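Local atomic coordinates of PKD domain (Vibrio anguillarum, PDB entry 6AEM), a protein that forms a polycystic-kidney-disease domain of the Vibrio anguillarum protease Epp and specifically binds calcium, though its role in the protease is not established. Residues Ser55-Ala59 and Thr82-Val86. Residues are numbered along the deposited sequence; the frame is centred on the assembly and turned at random.
Sequences SYTRA and TQVEV. With ZN (zinc ion), chain F.
Tyr56 and Val84 show how side chains can carry most of a contact between two sheets of a beta-sandwich, where the loop crossing from one sheet to the other comes alongside the end of strand 75-84. The tyrosine sits just after strand 53-55 of one sheet, the valine at the end of strand 75-84, an edge strand of the other; a backbone hydrogen bond from Val84 to Gly60 holds that end beside strand 60-70. Their side chains cross at about a right angle, and both methyls of Val84 reach the same ring carbon: CG2 lies 3.8 Å and CG1 4.0 Å from CD2 of Tyr56. The valine meets the ring obliquely. With CG of Tyr56 anti to its carbonyl carbon (chi1 -66°), the ring is carried inward between the sheets, and its far end comes from the opposite direction to Thr82, whose CG2 is 4.2 Å from the Tyr56 OH. That hydroxyl is hydrogen-bonded to the carbonyl of Phe41, while the ring stacks on Tyr62 and meets Trp54 edge-to-face.

Toward Val86, Ala59 lies alongside the strand end, its CB 3.4 Å from O of Val84 and 4.1 Å from CG1 of Val86. Glu85 points the other way: its carboxylate chelates a zinc ion, with OE1 at 2.2 Å and OE2 at 2.3 Å, and three waters lie at the metal as well, one at a long 2.6 Å.

The chemistry is therefore divided by side. Inward, dispersion contacts join Tyr56 to Thr82 and Val84, and the buried phenol has its polar demand met by a backbone carbonyl; the Ala59-Val86 contact is peripheral. Outward, a bidentate carboxylate holds a zinc ion that also carries water, which probably offsets the negative charge of Glu85.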
loop_
_atom_site.group_PDB
_atom_site.type_symbol
_atom_site.label_atom_id
_atom_site.label_comp_id
_atom_site.label_asym_id
_atom_site.label_seq_id
_atom_site.Cartn_x
_atom_site.Cartn_y
_atom_site.Cartn_z
ATOM N N SER A 55 0.556 12.904 1.183
ATOM C CA SER A 55 1.301 13.830 0.353
ATOM C C SER A 55 2.764 13.783 0.751
ATOM O O SER A 55 3.085 13.711 1.937
ATOM C CB SER A 55 0.809 15.261 0.551
ATOM O OG SER A 55 1.143 15.713 1.849
ATOM N N TYR A 56 3.635 13.828 -0.252
ATOM C CA TYR A 56 5.061 13.995 -0.038
ATOM C C TYR A 56 5.354 15.483 0.115
ATOM O O TYR A 56 4.652 16.336 -0.447
ATOM C CB TYR A 56 5.866 13.412 -1.215
ATOM C CG TYR A 56 5.723 11.907 -1.311
ATOM C CD1 TYR A 56 6.402 11.064 -0.432
ATOM C CD2 TYR A 56 4.860 11.317 -2.240
ATOM C CE1 TYR A 56 6.242 9.680 -0.505
ATOM C CE2 TYR A 56 4.702 9.928 -2.320
ATOM C CZ TYR A 56 5.411 9.108 -1.455
ATOM O OH TYR A 56 5.199 7.749 -1.550
ATOM N N THR A 57 6.373 15.800 0.916
ATOM C CA THR A 57 6.796 17.191 1.084
ATOM C C THR A 57 7.830 17.627 0.055
ATOM O O THR A 57 8.121 18.829 -0.039
ATOM C CB THR A 57 7.357 17.424 2.493
ATOM O OG1 THR A 57 8.577 16.691 2.654
ATOM C CG2 THR A 57 6.359 17.005 3.554
ATOM N N ARG A 58 8.410 16.694 -0.687
ATOM C CA ARG A 58 9.343 17.010 -1.755
ATOM C C ARG A 58 9.220 16.008 -2.894
ATOM O O ARG A 58 8.809 14.858 -2.705
ATOM C CB ARG A 58 10.765 17.088 -1.233
ATOM C CG ARG A 58 11.217 15.807 -0.565
ATOM C CD ARG A 58 11.676 16.134 0.855
ATOM N NE ARG A 58 13.126 16.238 0.903
ATOM C CZ ARG A 58 13.817 16.743 1.916
ATOM N NH1 ARG A 58 15.135 16.778 1.837
ATOM N NH2 ARG A 58 13.200 17.289 2.957
ATOM N N ALA A 59 9.566 16.477 -4.093
ATOM C CA ALA A 59 9.563 15.626 -5.272
ATOM C C ALA A 59 10.551 14.479 -5.097
ATOM O O ALA A 59 11.505 14.571 -4.326
ATOM C CB ALA A 59 9.914 16.446 -6.517
ATOM N N THR A 82 7.186 4.833 -7.276
ATOM C CA THR A 82 6.389 5.911 -7.829
ATOM C C THR A 82 7.277 7.140 -7.924
ATOM O O THR A 82 8.281 7.273 -7.225
ATOM C CB THR A 82 5.138 6.168 -6.959
ATOM O OG1 THR A 82 4.239 7.033 -7.659
ATOM C CG2 THR A 82 5.490 6.756 -5.607
ATOM N N GLN A 83 6.892 8.032 -8.805
ATOM C CA GLN A 83 7.593 9.295 -8.981
ATOM C C GLN A 83 6.590 10.418 -8.801
ATOM O O GLN A 83 5.500 10.383 -9.385
ATOM C CB GLN A 83 8.244 9.391 -10.363
ATOM C CG GLN A 83 9.367 8.381 -10.605
ATOM C CD GLN A 83 8.885 6.974 -10.926
ATOM O OE1 GLN A 83 7.886 6.787 -11.635
ATOM N NE2 GLN A 83 9.588 5.969 -10.384
ATOM N N VAL A 84 6.951 11.412 -8.001
ATOM C CA VAL A 84 6.117 12.591 -7.829
ATOM C C VAL A 84 6.953 13.814 -8.148
ATOM O O VAL A 84 8.159 13.849 -7.879
ATOM C CB VAL A 84 5.460 12.703 -6.437
ATOM C CG1 VAL A 84 4.479 11.559 -6.240
ATOM C CG2 VAL A 84 6.487 12.735 -5.330
ATOM N N GLU A 85 6.312 14.794 -8.753
ATOM C CA GLU A 85 6.955 16.023 -9.161
ATOM C C GLU A 85 6.148 17.184 -8.612
ATOM O O GLU A 85 4.933 17.095 -8.471
ATOM C CB GLU A 85 6.954 16.157 -10.691
ATOM C CG GLU A 85 7.595 14.999 -11.432
ATOM C CD GLU A 85 7.117 14.908 -12.865
ATOM O OE1 GLU A 85 6.831 15.958 -13.477
ATOM O OE2 GLU A 85 6.982 13.781 -13.369
ATOM N N VAL A 86 6.841 18.271 -8.293
ATOM C CA VAL A 86 6.112 19.493 -7.935
ATOM C C VAL A 86 5.316 19.959 -9.147
ATOM O O VAL A 86 5.825 19.892 -10.285
ATOM C CB VAL A 86 7.077 20.592 -7.456
ATOM C CG1 VAL A 86 7.949 20.088 -6.314
ATOM C CG2 VAL A 86 7.932 21.100 -8.602
HETATM ZN ZN ZN F . 6.536 14.779 -15.363
HETATM O O HOH W 1 6.328 16.988 -15.266
HETATM O O HOH W 2 4.304 16.077 -15.216
HETATM O O HOH W 3 7.360 12.544 -15.763
#